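Local atomic coordinates of 7beta-hydroxysteroid dehydrogenase (Collinsella aerofaciens, PDB entry 5FYD), a protein that catalyses the NADPH-dependent reduction of the 7-oxo group of 7-oxolithocholate to give ursodeoxycholate, as a homodimeric short-chain dehydrogenase/reductase. Residues A72-T75 / V76-A79; C122-H125 / Y126-F130. All coordinates share one frame; numbering follows the deposited sequence.

In the fold
Contacts 1 and 2 lie on two neighbouring helices of the Rossmann-type fold, 72-80 and 105-132, and each joins successive turns of its own helix. Their centres are about 12 Å apart, and the two touch directly: Phe-77 CZ packs 3.4 Å from His-125 CB, the two rings stack, and Val-76 CG1 comes within 3.5 Å of Tyr-126 OH. The NADP(+) site lies close by, the side chain of Ala-72 being about 4 Å and that of Cys-122 about 6 Å from that of Phe-67, a cofactor-binding residue. The catalytic end is more distant; Phe-123 is about 12 Å, side chain to side chain, from Lys-160, which by similarity lowers the pKa of the active-site tyrosine.

Contact 1: residues A72-T75 / V76-A79; sequences AAET and VFAA
Ala-73 and Phe-77 meet one turn apart in a local i to i+4 contact on the short helix 72-80, which precedes strand 85-90 of the Rossmann-type sheet. Four successive i to i+4 backbone bonds link 72-75 to 76-79; among them Phe-77 N donates to Ala-73 O at 2.9 Å, with an N-H...O angle of 160°. The same carbonyl oxygen also sits over the middle of the Phe-77 ring, 3.1 Å above its plane. CG of Phe-77 is set anti to its carbonyl carbon (chi1 -54°), which turns the ring back along the preceding turn and under Ala-73, whose CB touches CZ at 3.7 Å. Glu-74 bends at chi2 and brings its carboxylate obliquely to one side of the ring, OE2 lying 3.6 Å from Phe-77 CD2 with the two planes nearly perpendicular at 87°. Replacing Phe-77 by an alanine would probably open a gap beside Ala-73 and His-125 and deprive the Glu-74 carboxylate of its aromatic neighbour. Val-76 packs on the sheet, touching Leu-12 and Leu-14, while Thr-75 OG1 bonds back to Gly-71 O and its side chain meets Val-63. The chemistry is therefore mixed: apolar contact at Ala-73 CB, a carbonyl oxygen over the ring face, held there by the helix backbone, and a carboxylate beside the C-H rim, where the partial positive charge probably makes its approach mildly favourable.

Contact 2: residues C122-H125 / Y126-F130; sequences CFHH and YMRIF
His-125 turns the edge of its imidazole onto the face of the Tyr-126 ring, a T-shaped pair between sequence neighbours on helix 105-132. The planes stand 69° apart, and His-125 CD2 is the touching atom, over the centre of the phenol and 3.6 Å from Tyr-126 CZ. The first torsions differ: His-125 CG lies anti to the backbone N (chi1 179°), Tyr-126 CG anti to the carbonyl carbon, and the side chains cross so that the imidazole edge comes over the phenol. Farther along the imidazole, NE2 meets the methyl end of Ile-129, with CD1 at 3.8 Å.

One turn apart, Phe-123 and Met-127 run side by side and point the same way. Met-127 CG approaches Phe-123 CD1 obliquely at 3.7 Å, and SD, 5.3 Å from the ring centroid, adds a Met-aromatic contact. On the exposed side, the aliphatic part of Arg-128 covers one face of the His-124 ring, Arg-128 CD coming 3.3 Å from His-124 CE1. The guanidinium lies near His-125 too, Arg-128 NH1 4.1 Å from His-125 ND1; any positive charge on that histidine would probably be disfavoured by this neighbour. Backbone bonds join the turns; the straightest of the four between the segments runs from Tyr-126 N to Cys-122 O, with an N-H...O angle of 175°.

Tyr-126 OH is satisfied by a hydrogen bond to Thr-80 OG1, and His-125 stacks on Phe-77, so this side of the helix faces helix 72-80. Another side lies on the parallel sheet: Cys-122 and Tyr-126 touch Met-88 of strand 85-90, and Phe-123 and Met-127 reach Val-138 and Val-181 of strands 136-143 and 179-186, besides Val-170 on helix 154-173.

Contact 1: residues A72-T75 / V76-A79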
ATOM      1  N   ALA A  72     -23.272 -10.839  -0.108  1.00 15.08           N
ATOM      2  CA  ALA A  72     -21.995 -11.559  -0.157  1.00 14.47           C
ATOM      3  C   ALA A  72     -22.052 -12.797   0.732  1.00 14.48           C
ATOM      4  O   ALA A  72     -21.717 -13.897   0.299  1.00 14.84           O
ATOM      5  CB  ALA A  72     -20.854 -10.639   0.263  1.00 13.99           C
ATOM      6  N   ALA A  73     -22.524 -12.637   1.957  1.00 13.89           N
ATOM      7  CA  ALA A  73     -22.566 -13.749   2.902  1.00 14.70           C
ATOM      8  C   ALA A  73     -23.472 -14.867   2.397  1.00 14.31           C
ATOM      9  O   ALA A  73     -23.099 -16.021   2.443  1.00 13.67           O
ATOM     10  CB  ALA A  73     -23.022 -13.285   4.271  1.00 15.15           C
ATOM     11  N   GLU A  74     -24.640 -14.499   1.869  1.00 14.39           N
ATOM     12  CA  GLU A  74     -25.558 -15.478   1.288  1.00 15.27           C
ATOM     13  C   GLU A  74     -24.970 -16.275   0.113  1.00 14.02           C
ATOM     14  O   GLU A  74     -25.260 -17.471  -0.041  1.00 14.07           O
ATOM     15  CB  GLU A  74     -26.864 -14.777   0.866  1.00 17.49           C
ATOM     16  CG  GLU A  74     -27.687 -14.315   2.054  1.00 20.49           C
ATOM     17  CD  GLU A  74     -28.211 -15.459   2.900  1.00 24.37           C
ATOM     18  OE1 GLU A  74     -28.457 -16.569   2.345  1.00 26.31           O
ATOM     19  OE2 GLU A  74     -28.354 -15.253   4.124  1.00 26.16           O
ATOM     20  N   THR A  75     -24.130 -15.633  -0.689  1.00 13.80           N
ATOM     21  CA  THR A  75     -23.402 -16.312  -1.765  1.00 13.86           C
ATOM     22  C   THR A  75     -22.511 -17.394  -1.172  1.00 13.44           C
ATOM     23  O   THR A  75     -22.480 -18.534  -1.643  1.00 13.80           O
ATOM     24  CB  THR A  75     -22.569 -15.312  -2.562  1.00 14.48           C
ATOM     25  OG1 THR A  75     -23.464 -14.427  -3.245  1.00 15.22           O
ATOM     26  CG2 THR A  75     -21.662 -15.972  -3.581  1.00 14.99           C
ATOM     27  N   VAL A  76     -21.829 -17.038  -0.098  1.00 12.80           N
ATOM     28  CA  VAL A  76     -20.970 -17.994   0.608  1.00 12.90           C
ATOM     29  C   VAL A  76     -21.796 -19.151   1.190  1.00 13.04           C
ATOM     30  O   VAL A  76     -21.437 -20.317   1.024  1.00 13.63           O
ATOM     31  CB  VAL A  76     -20.164 -17.305   1.720  1.00 13.26           C
ATOM     32  CG1 VAL A  76     -19.367 -18.319   2.518  1.00 14.38           C
ATOM     33  CG2 VAL A  76     -19.246 -16.248   1.124  1.00 13.20           C
ATOM     34  N   PHE A  77     -22.890 -18.832   1.872  1.00 12.67           N
ATOM     35  CA  PHE A  77     -23.700 -19.870   2.499  1.00 13.37           C
ATOM     36  C   PHE A  77     -24.235 -20.862   1.482  1.00 13.87           C
ATOM     37  O   PHE A  77     -24.334 -22.079   1.775  1.00 13.51           O
ATOM     38  CB  PHE A  77     -24.892 -19.299   3.280  1.00 13.37           C
ATOM     39  CG  PHE A  77     -24.531 -18.250   4.307  1.00 13.90           C
ATOM     40  CD1 PHE A  77     -23.260 -18.160   4.864  1.00 13.63           C
ATOM     41  CD2 PHE A  77     -25.494 -17.345   4.704  1.00 14.21           C
ATOM     42  CE1 PHE A  77     -22.972 -17.157   5.793  1.00 14.31           C
ATOM     43  CE2 PHE A  77     -25.223 -16.354   5.632  1.00 14.16           C
ATOM     44  CZ  PHE A  77     -23.966 -16.264   6.179  1.00 14.11           C
ATOM     45  N   ALA A  78     -24.625 -20.356   0.311  1.00 14.30           N
ATOM     46  CA  ALA A  78     -25.129 -21.245  -0.745  1.00 15.88           C
ATOM     47  C   ALA A  78     -24.009 -22.160  -1.237  1.00 15.93           C
ATOM     48  O   ALA A  78     -24.250 -23.360  -1.459  1.00 16.47           O
ATOM     49  CB  ALA A  78     -25.747 -20.452  -1.895  1.00 16.59           C
ATOM     50  N   ALA A  79     -22.795 -21.617  -1.352  1.00 16.39           N
ATOM     51  CA  ALA A  79     -21.613 -22.383  -1.783  1.00 16.46           C
ATOM     52  C   ALA A  79     -21.214 -23.501  -0.824  1.00 16.75           C
ATOM     53  O   ALA A  79     -20.760 -24.573  -1.266  1.00 17.25           O
ATOM     54  CB  ALA A  79     -20.417 -21.465  -2.025  1.00 17.03           C
TER

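Contact 2: residues C122-H125 / Y126-F130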
ATOM      1  N   CYS A 122     -21.501 -14.091   8.682  1.00 11.22           N
ATOM      2  CA  CYS A 122     -20.708 -15.299   8.533  1.00 11.52           C
ATOM      3  C   CYS A 122     -20.466 -15.935   9.882  1.00 11.19           C
ATOM      4  O   CYS A 122     -20.647 -17.139  10.038  1.00 11.94           O
ATOM      5  CB  CYS A 122     -19.396 -15.011   7.812  1.00 11.67           C
ATOM      6  SG  CYS A 122     -19.621 -14.641   6.067  1.00 13.42           S
ATOM      7  N   PHE A 123     -20.049 -15.140  10.863  1.00 10.31           N
ATOM      8  CA  PHE A 123     -19.726 -15.679  12.196  1.00 10.68           C
ATOM      9  C   PHE A 123     -20.962 -16.361  12.794  1.00 11.22           C
ATOM     10  O   PHE A 123     -20.871 -17.467  13.311  1.00 11.10           O
ATOM     11  CB  PHE A 123     -19.283 -14.552  13.107  1.00 10.24           C
ATOM     12  CG  PHE A 123     -18.508 -14.947  14.351  1.00 10.09           C
ATOM     13  CD1 PHE A 123     -17.994 -16.218  14.593  1.00 10.20           C
ATOM     14  CD2 PHE A 123     -18.235 -13.938  15.278  1.00  9.80           C
ATOM     15  CE1 PHE A 123     -17.288 -16.483  15.753  1.00 10.04           C
ATOM     16  CE2 PHE A 123     -17.506 -14.181  16.415  1.00  9.72           C
ATOM     17  CZ  PHE A 123     -17.027 -15.460  16.655  1.00  9.91           C
ATOM     18  N   HIS A 124     -22.111 -15.707  12.652  1.00 11.11           N
ATOM     19  CA  HIS A 124     -23.367 -16.242  13.179  1.00 12.29           C
ATOM     20  C   HIS A 124     -23.760 -17.548  12.498  1.00 12.16           C
ATOM     21  O   HIS A 124     -24.078 -18.525  13.153  1.00 12.28           O
ATOM     22  CB  HIS A 124     -24.483 -15.221  12.993  1.00 12.67           C
ATOM     23  CG  HIS A 124     -25.822 -15.696  13.448  1.00 13.80           C
ATOM     24  ND1 HIS A 124     -26.826 -16.030  12.572  1.00 14.48           N
ATOM     25  CD2 HIS A 124     -26.328 -15.875  14.691  1.00 14.61           C
ATOM     26  CE1 HIS A 124     -27.904 -16.379  13.255  1.00 15.03           C
ATOM     27  NE2 HIS A 124     -27.625 -16.296  14.540  1.00 15.12           N
ATOM     28  N   HIS A 125     -23.712 -17.547  11.175  1.00 12.94           N
ATOM     29  CA  HIS A 125     -24.158 -18.691  10.391  1.00 13.32           C
ATOM     30  C   HIS A 125     -23.308 -19.926  10.704  1.00 13.16           C
ATOM     31  O   HIS A 125     -23.847 -20.995  11.039  1.00 13.27           O
ATOM     32  CB  HIS A 125     -24.104 -18.300   8.937  1.00 14.10           C
ATOM     33  CG  HIS A 125     -24.520 -19.371   7.999  1.00 14.83           C
ATOM     34  ND1 HIS A 125     -25.791 -19.445   7.477  1.00 16.49           N
ATOM     35  CD2 HIS A 125     -23.821 -20.384   7.448  1.00 15.51           C
ATOM     36  CE1 HIS A 125     -25.865 -20.491   6.674  1.00 16.51           C
ATOM     37  NE2 HIS A 125     -24.678 -21.060   6.621  1.00 16.16           N
ATOM     38  N   TYR A 126     -21.982 -19.770  10.668  1.00 12.50           N
ATOM     39  CA  TYR A 126     -21.097 -20.907  10.926  1.00 12.15           C
ATOM     40  C   TYR A 126     -21.046 -21.283  12.394  1.00 12.05           C
ATOM     41  O   TYR A 126     -20.904 -22.475  12.700  1.00 11.34           O
ATOM     42  CB  TYR A 126     -19.733 -20.734  10.240  1.00 11.90           C
ATOM     43  CG  TYR A 126     -19.945 -20.730   8.747  1.00 12.05           C
ATOM     44  CD1 TYR A 126     -20.169 -21.912   8.054  1.00 12.26           C
ATOM     45  CD2 TYR A 126     -19.999 -19.542   8.044  1.00 11.90           C
ATOM     46  CE1 TYR A 126     -20.435 -21.907   6.692  1.00 12.54           C
ATOM     47  CE2 TYR A 126     -20.267 -19.524   6.691  1.00 12.16           C
ATOM     48  CZ  TYR A 126     -20.486 -20.703   6.010  1.00 12.45           C
ATOM     49  OH  TYR A 126     -20.750 -20.704   4.647  1.00 12.80           O
ATOM     50  N   MET A 127     -21.250 -20.326  13.310  1.00 11.86           N
ATOM     51  CA  MET A 127     -21.401 -20.689  14.720  1.00 12.75           C
ATOM     52  C   MET A 127     -22.628 -21.561  14.987  1.00 13.40           C
ATOM     53  O   MET A 127     -22.562 -22.486  15.811  1.00 13.13           O
ATOM     54  CB  MET A 127     -21.361 -19.464  15.656  1.00 13.35           C
ATOM     55  CG  MET A 127     -19.935 -18.993  15.957  1.00 13.39           C
ATOM     56  SD  MET A 127     -18.847 -20.245  16.660  1.00 14.31           S
ATOM     57  CE  MET A 127     -19.842 -20.774  18.050  1.00 15.10           C
ATOM     58  N   ARG A 128     -23.718 -21.311  14.272  1.00 14.34           N
ATOM     59  CA  ARG A 128     -24.904 -22.174  14.351  1.00 16.45           C
ATOM     60  C   ARG A 128     -24.587 -23.595  13.937  1.00 15.44           C
ATOM     61  O   ARG A 128     -24.985 -24.553  14.604  1.00 15.37           O
ATOM     62  CB  ARG A 128     -26.041 -21.611  13.501  1.00 18.94           C
ATOM     63  CG  ARG A 128     -26.669 -20.395  14.148  1.00 23.32           C
ATOM     64  CD  ARG A 128     -27.717 -19.719  13.289  1.00 29.02           C
ATOM     65  NE  ARG A 128     -28.678 -20.670  12.741  1.00 34.67           N
ATOM     66  CZ  ARG A 128     -29.000 -20.790  11.451  1.00 40.15           C
ATOM     67  NH1 ARG A 128     -28.466 -19.987  10.510  1.00 41.62           N
ATOM     68  NH2 ARG A 128     -29.882 -21.726  11.093  1.00 42.21           N
ATOM     69  N   ILE A 129     -23.841 -23.732  12.854  1.00 14.54           N
ATOM     70  CA  ILE A 129     -23.468 -25.059  12.368  1.00 15.18           C
ATOM     71  C   ILE A 129     -22.534 -25.735  13.376  1.00 15.27           C
ATOM     72  O   ILE A 129     -22.788 -26.880  13.811  1.00 15.95           O
ATOM     73  CB  ILE A 129     -22.849 -24.976  10.956  1.00 15.34           C
ATOM     74  CG1 ILE A 129     -23.919 -24.548   9.933  1.00 15.82           C
ATOM     75  CG2 ILE A 129     -22.228 -26.312  10.556  1.00 15.84           C
ATOM     76  CD1 ILE A 129     -23.360 -24.002   8.638  1.00 15.45           C
ATOM     77  N   PHE A 130     -21.463 -25.031  13.761  1.00 13.80           N
ATOM     78  CA  PHE A 130     -20.474 -25.603  14.658  1.00 13.81           C
ATOM     79  C   PHE A 130     -21.066 -25.986  16.022  1.00 15.16           C
ATOM     80  O   PHE A 130     -20.750 -27.055  16.556  1.00 15.11           O
ATOM     81  CB  PHE A 130     -19.273 -24.679  14.865  1.00 13.59           C
ATOM     82  CG  PHE A 130     -18.486 -24.371  13.623  1.00 12.79           C
ATOM     83  CD1 PHE A 130     -18.277 -25.310  12.609  1.00 13.23           C
ATOM     84  CD2 PHE A 130     -17.885 -23.124  13.481  1.00 12.72           C
ATOM     85  CE1 PHE A 130     -17.511 -24.996  11.490  1.00 12.41           C
ATOM     86  CE2 PHE A 130     -17.152 -22.802  12.351  1.00 12.47           C
ATOM     87  CZ  PHE A 130     -16.962 -23.735  11.346  1.00 12.63           C
TER